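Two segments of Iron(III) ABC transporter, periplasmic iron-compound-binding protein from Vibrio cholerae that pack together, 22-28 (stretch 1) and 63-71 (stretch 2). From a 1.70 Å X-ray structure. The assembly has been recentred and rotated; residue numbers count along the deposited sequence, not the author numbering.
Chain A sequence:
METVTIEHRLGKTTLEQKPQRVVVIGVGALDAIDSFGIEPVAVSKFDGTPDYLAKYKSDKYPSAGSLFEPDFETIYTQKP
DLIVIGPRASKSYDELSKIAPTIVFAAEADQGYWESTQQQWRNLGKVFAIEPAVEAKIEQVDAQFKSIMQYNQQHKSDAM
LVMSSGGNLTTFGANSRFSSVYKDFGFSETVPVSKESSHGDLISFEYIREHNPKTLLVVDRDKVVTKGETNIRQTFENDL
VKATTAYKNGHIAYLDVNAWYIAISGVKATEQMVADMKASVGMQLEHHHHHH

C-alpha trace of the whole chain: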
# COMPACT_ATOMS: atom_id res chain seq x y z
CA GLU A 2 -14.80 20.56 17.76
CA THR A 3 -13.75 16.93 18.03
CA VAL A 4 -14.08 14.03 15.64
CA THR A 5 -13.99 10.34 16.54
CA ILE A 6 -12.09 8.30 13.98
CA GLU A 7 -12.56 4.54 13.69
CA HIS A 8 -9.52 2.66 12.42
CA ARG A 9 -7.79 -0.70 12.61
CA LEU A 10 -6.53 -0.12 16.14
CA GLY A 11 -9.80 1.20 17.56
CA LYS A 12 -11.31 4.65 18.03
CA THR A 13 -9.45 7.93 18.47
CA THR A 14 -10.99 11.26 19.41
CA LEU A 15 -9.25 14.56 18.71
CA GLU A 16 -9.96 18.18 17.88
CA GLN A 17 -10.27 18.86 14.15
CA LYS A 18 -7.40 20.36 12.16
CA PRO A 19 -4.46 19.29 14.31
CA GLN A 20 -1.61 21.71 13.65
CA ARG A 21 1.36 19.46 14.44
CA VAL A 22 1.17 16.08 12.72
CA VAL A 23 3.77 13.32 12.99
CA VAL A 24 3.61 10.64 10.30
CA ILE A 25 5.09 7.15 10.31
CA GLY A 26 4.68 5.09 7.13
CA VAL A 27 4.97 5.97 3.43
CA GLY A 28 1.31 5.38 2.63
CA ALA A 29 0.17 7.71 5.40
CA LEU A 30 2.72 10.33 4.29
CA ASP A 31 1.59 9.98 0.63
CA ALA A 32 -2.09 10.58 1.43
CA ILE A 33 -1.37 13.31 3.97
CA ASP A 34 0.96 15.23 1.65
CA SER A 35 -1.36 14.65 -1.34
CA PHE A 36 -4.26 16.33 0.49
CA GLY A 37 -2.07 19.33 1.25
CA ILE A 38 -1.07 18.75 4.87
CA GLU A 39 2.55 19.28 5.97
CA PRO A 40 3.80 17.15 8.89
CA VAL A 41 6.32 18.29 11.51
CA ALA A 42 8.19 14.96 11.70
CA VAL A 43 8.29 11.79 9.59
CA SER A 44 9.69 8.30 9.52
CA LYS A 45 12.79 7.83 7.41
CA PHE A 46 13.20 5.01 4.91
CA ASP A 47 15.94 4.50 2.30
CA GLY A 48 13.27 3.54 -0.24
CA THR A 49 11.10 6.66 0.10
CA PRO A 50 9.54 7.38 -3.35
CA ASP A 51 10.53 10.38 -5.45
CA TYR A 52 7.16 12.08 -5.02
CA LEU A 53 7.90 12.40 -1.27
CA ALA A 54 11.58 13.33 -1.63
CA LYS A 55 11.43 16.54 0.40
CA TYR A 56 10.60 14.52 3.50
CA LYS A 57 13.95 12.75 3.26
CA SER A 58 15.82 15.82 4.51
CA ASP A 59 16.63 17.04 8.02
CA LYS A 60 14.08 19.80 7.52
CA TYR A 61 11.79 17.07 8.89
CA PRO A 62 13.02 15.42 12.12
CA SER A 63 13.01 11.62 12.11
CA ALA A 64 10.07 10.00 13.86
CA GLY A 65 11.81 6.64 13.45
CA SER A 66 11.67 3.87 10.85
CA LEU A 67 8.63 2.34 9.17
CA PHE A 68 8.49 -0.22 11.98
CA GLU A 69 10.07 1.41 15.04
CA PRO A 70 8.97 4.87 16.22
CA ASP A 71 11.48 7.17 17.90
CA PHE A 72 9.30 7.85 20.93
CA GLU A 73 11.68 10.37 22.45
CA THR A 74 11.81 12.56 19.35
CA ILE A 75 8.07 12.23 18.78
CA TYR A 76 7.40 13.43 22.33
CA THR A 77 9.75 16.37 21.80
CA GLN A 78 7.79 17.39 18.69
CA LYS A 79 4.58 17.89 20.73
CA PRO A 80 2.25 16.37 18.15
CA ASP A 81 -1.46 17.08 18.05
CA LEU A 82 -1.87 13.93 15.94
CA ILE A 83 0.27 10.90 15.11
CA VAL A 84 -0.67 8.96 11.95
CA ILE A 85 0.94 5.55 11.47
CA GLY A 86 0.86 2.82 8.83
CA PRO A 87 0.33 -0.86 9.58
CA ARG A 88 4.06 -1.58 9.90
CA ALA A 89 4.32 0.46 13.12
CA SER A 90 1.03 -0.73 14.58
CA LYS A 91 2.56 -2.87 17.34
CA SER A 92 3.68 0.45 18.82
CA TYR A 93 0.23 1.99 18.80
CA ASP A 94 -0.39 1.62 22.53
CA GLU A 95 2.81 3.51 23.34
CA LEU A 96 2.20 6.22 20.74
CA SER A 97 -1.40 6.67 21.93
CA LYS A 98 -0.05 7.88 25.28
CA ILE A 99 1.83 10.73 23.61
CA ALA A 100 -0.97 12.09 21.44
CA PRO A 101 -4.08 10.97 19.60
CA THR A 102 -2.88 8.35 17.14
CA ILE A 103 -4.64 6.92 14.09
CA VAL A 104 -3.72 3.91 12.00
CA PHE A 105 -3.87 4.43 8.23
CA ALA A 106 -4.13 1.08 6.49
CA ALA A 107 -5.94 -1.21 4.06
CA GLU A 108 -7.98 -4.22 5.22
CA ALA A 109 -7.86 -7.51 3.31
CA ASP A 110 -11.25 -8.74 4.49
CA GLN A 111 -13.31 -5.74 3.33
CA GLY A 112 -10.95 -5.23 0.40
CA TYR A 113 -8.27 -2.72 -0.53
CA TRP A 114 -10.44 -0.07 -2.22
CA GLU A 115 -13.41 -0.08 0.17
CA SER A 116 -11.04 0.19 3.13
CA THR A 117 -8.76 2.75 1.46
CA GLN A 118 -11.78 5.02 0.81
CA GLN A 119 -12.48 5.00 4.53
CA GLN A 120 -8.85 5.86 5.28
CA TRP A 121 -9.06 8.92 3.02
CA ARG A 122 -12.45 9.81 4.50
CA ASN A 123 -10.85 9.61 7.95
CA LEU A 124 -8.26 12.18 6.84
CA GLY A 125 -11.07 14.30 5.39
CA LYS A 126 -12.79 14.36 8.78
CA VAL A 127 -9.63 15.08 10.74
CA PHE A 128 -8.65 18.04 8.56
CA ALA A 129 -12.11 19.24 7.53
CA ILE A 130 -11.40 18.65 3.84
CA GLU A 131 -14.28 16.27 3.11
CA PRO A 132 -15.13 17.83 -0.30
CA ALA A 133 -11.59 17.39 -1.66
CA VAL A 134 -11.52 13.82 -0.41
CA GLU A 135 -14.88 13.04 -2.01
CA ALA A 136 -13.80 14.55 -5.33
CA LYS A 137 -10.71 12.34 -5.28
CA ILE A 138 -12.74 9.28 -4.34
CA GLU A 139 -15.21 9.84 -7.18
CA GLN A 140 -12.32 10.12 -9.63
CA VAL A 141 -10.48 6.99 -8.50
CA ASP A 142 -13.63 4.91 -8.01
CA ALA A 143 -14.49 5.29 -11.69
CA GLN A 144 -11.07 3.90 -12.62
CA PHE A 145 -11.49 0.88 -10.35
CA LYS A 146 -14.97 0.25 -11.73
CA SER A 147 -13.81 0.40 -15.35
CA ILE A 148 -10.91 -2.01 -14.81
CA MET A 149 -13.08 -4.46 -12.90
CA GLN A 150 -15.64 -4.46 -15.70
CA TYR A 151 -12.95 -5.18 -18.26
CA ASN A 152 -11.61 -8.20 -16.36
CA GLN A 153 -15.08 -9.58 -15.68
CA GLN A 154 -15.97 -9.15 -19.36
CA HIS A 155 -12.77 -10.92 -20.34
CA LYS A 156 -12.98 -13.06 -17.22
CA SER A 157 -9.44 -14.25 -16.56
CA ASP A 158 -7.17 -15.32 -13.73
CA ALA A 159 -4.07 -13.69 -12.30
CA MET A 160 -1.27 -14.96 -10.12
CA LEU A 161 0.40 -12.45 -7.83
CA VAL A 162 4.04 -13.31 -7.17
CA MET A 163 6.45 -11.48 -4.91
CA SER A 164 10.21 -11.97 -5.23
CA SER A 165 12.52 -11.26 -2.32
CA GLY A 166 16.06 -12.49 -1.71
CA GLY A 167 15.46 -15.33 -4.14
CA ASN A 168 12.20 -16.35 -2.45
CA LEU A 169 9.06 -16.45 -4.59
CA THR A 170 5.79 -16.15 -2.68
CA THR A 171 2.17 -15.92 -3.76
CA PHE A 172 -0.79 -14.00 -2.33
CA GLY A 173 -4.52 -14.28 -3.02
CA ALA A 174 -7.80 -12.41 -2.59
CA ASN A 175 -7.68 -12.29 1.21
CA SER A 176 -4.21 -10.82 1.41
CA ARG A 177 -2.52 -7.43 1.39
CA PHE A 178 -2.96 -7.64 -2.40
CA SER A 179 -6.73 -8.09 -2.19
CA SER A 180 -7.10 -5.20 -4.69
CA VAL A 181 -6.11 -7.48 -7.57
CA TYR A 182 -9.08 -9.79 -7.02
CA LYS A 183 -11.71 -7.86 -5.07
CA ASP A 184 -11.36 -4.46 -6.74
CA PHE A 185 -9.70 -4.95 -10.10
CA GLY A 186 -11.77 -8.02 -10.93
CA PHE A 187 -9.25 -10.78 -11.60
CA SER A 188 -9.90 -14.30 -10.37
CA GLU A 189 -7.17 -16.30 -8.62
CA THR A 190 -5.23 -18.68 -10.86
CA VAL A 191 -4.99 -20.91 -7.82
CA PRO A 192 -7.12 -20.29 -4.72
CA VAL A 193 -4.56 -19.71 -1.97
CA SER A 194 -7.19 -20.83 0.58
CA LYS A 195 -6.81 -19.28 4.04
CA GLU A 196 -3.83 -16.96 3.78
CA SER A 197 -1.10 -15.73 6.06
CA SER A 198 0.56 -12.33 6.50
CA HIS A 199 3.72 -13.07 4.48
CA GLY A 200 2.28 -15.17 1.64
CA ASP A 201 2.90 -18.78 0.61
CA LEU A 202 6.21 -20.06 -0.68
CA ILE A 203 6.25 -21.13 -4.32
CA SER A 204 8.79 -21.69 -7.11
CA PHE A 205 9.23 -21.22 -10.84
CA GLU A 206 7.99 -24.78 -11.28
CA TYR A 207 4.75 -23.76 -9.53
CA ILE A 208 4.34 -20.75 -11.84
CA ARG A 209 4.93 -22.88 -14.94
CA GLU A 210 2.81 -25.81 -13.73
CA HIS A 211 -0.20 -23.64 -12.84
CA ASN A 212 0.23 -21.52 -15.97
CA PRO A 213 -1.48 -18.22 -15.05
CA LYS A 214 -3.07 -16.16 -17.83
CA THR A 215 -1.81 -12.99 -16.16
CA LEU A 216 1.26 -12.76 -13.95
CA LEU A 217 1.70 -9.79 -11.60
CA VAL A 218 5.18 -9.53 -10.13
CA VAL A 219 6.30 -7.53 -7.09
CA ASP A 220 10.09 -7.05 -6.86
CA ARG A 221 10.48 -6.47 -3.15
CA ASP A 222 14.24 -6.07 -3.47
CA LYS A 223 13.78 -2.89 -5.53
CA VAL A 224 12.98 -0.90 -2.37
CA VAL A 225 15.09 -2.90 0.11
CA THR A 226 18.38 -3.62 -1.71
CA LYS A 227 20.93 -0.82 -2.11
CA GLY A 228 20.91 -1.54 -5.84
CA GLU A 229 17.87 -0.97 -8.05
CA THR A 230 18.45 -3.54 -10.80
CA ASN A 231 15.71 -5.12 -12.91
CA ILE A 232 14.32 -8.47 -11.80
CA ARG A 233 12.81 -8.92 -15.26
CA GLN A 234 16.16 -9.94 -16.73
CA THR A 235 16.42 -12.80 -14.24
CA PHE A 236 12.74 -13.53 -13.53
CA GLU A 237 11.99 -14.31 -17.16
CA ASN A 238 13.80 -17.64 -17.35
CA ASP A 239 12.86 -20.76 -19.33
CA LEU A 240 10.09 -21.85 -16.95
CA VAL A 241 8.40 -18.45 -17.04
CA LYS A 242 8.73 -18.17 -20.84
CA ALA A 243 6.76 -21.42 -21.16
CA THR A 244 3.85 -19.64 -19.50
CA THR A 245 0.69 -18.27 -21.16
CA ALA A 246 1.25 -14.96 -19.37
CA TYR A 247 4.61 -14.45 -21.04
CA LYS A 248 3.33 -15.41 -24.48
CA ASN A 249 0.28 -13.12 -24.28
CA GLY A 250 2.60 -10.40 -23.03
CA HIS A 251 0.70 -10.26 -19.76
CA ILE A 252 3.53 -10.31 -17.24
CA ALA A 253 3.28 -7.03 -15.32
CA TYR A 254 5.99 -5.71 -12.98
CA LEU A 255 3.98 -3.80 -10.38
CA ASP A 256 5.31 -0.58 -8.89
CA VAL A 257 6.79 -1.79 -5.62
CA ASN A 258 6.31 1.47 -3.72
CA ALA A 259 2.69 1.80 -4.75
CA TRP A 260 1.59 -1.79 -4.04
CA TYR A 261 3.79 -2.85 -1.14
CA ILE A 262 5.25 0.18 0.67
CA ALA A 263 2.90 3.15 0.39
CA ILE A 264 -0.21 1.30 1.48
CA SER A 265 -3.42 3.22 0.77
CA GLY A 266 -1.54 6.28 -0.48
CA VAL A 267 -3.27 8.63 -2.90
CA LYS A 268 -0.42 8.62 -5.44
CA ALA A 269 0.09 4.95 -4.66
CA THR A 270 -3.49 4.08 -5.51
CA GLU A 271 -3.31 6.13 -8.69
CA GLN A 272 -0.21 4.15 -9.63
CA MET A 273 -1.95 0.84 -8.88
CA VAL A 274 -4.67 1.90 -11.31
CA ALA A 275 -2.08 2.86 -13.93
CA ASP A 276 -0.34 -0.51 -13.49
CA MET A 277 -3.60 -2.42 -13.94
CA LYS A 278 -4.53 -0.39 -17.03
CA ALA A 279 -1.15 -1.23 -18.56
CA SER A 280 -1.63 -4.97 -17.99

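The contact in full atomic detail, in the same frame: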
# COMPACT_ATOMS: atom_id res chain seq x y z
N VAL A 22 1.44 17.47 13.07
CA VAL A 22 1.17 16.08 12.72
C VAL A 22 2.49 15.35 12.51
O VAL A 22 3.36 15.81 11.77
CB VAL A 22 0.35 15.99 11.42
CG1 VAL A 22 0.04 14.54 11.07
CG2 VAL A 22 -0.92 16.81 11.54
N VAL A 23 2.62 14.20 13.17
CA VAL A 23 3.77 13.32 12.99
C VAL A 23 3.28 12.13 12.18
O VAL A 23 2.20 11.59 12.46
CB VAL A 23 4.31 12.85 14.35
CG1 VAL A 23 5.30 11.68 14.20
CG2 VAL A 23 4.95 14.00 15.09
N VAL A 24 4.04 11.72 11.17
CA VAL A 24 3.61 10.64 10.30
C VAL A 24 4.66 9.54 10.22
O VAL A 24 5.83 9.79 9.88
CB VAL A 24 3.28 11.15 8.87
CG1 VAL A 24 2.73 10.01 8.03
CG2 VAL A 24 2.29 12.31 8.93
N ILE A 25 4.24 8.31 10.53
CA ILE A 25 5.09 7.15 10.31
C ILE A 25 4.44 6.27 9.23
O ILE A 25 3.25 5.98 9.31
CB ILE A 25 5.25 6.35 11.61
CG1 ILE A 25 6.01 7.21 12.63
CG2 ILE A 25 6.03 5.07 11.33
CD1 ILE A 25 6.04 6.62 14.03
N GLY A 26 5.22 5.88 8.22
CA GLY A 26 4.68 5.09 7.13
C GLY A 26 4.58 5.90 5.84
O GLY A 26 4.14 7.05 5.85
N VAL A 27 4.95 5.28 4.72
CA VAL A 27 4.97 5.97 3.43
C VAL A 27 3.57 6.18 2.87
O VAL A 27 3.32 7.17 2.19
CB VAL A 27 5.85 5.22 2.42
CG1 VAL A 27 5.87 5.95 1.07
CG2 VAL A 27 7.25 5.05 2.98
N GLY A 28 2.66 5.24 3.15
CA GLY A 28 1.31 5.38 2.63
C GLY A 28 0.58 6.53 3.30
O GLY A 28 -0.12 7.30 2.63
N SER A 63 13.36 13.02 12.26
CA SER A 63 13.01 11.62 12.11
C SER A 63 12.11 11.17 13.24
O SER A 63 12.45 11.33 14.41
CB SER A 63 14.25 10.74 12.11
OG SER A 63 13.86 9.38 12.06
N ALA A 64 10.97 10.59 12.88
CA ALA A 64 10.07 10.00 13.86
C ALA A 64 10.33 8.50 14.00
O ALA A 64 9.56 7.78 14.66
CB ALA A 64 8.64 10.26 13.46
N GLY A 65 11.42 8.04 13.39
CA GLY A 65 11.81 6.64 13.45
C GLY A 65 11.78 5.97 12.09
O GLY A 65 11.83 6.64 11.07
N SER A 66 11.73 4.64 12.09
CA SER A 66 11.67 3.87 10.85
C SER A 66 10.22 3.54 10.55
O SER A 66 9.33 3.99 11.26
CB SER A 66 12.48 2.59 10.98
OG SER A 66 11.85 1.67 11.87
N LEU A 67 9.98 2.76 9.49
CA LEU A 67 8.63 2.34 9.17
C LEU A 67 8.05 1.46 10.26
O LEU A 67 6.84 1.40 10.44
CB LEU A 67 8.58 1.57 7.85
CG LEU A 67 9.06 2.28 6.58
CD1 LEU A 67 8.77 1.40 5.36
CD2 LEU A 67 8.40 3.65 6.41
N PHE A 68 8.93 0.76 10.98
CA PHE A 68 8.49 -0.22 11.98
C PHE A 68 8.61 0.27 13.42
O PHE A 68 7.79 -0.07 14.28
CB PHE A 68 9.30 -1.51 11.84
CG PHE A 68 9.08 -2.23 10.53
CD1 PHE A 68 8.06 -3.15 10.40
CD2 PHE A 68 9.90 -1.97 9.45
CE1 PHE A 68 7.85 -3.80 9.20
CE2 PHE A 68 9.69 -2.62 8.24
CZ PHE A 68 8.68 -3.54 8.12
N GLU A 69 9.66 1.05 13.68
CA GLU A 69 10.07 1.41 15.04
C GLU A 69 10.07 2.92 15.26
O GLU A 69 11.00 3.62 14.83
CB GLU A 69 11.48 0.89 15.32
CG GLU A 69 11.62 -0.62 15.21
CD GLU A 69 11.36 -1.32 16.53
OE1 GLU A 69 10.33 -1.02 17.18
OE2 GLU A 69 12.20 -2.16 16.93
N PRO A 70 9.05 3.43 15.94
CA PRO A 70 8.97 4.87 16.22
C PRO A 70 10.08 5.31 17.16
O PRO A 70 10.51 4.53 18.03
CB PRO A 70 7.60 5.01 16.92
CG PRO A 70 6.82 3.80 16.49
CD PRO A 70 7.86 2.71 16.44
N ASP A 71 10.56 6.53 16.97
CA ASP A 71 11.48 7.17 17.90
C ASP A 71 10.62 7.94 18.90
O ASP A 71 10.29 9.10 18.70
CB ASP A 71 12.42 8.12 17.15
CG ASP A 71 13.42 8.79 18.08
OD1 ASP A 71 13.22 8.77 19.31
OD2 ASP A 71 14.41 9.34 17.56

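Stretch 1 runs as a β-strand from Val-22 to Ile-25, breaks at Gly-26, and enters a helix at Val-27. Stretch 2 has no regular helix or strand, yet its backbone is firmly folded: Ser-66 N donates to Glu-69 O (3.0 Å) and Asp-71 N to Ala-64 O (2.8 Å). Ser-66 tightens the turn from within, its OG in the p rotamer accepting from Glu-69 N at 2.9 Å and Phe-68 N at 3.2 Å. By CA position the two stretches are nearest at Gly-26 and Leu-67, whose CA atoms lie 5.2 Å apart. Both Gly-26 (phi 109°) and Gly-65 (phi 116°) hold backbone angles at which a CB would jam against the preceding carbonyl O; at Gly-65 it would also meet Glu-69 O at 2.3 Å.

No hydrogen bond crosses between the stretches, so the contact rests on apolar packing, with 307 Å² buried. Strand alternation sets the pattern: Val-23 and Ile-25 point toward stretch 2, while Val-24 points away. Val-23 CG1 rests on Ala-64 CB at 3.7 Å. Ile-25 is the centrepiece, with the largest covered area. Its m,t conformation extends CD1 to Pro-70 CB (3.7 Å), while CG1 lies 4.1 Å from Ala-64 CB. Its CG2 sits 3.5 Å from Ser-66 O and 3.9 Å from Leu-67 O, so the branched side chain packs against backbone as well as side chains.

Leu-67 covers the strand-to-helix junction. Its CA-to-CB bond points sideways, but the m,t rotamer brings CD2 within 3.9 Å of Val-27 CG2 and 4.1 Å of Gly-26 CA. The groups that meet across the contact are largely apolar, Val-23, Ile-25 and Ala-64 pointing toward the partner, while Phe-68 and Glu-69 point away from it and Asp-71 turns its carboxylate to cap the following helix.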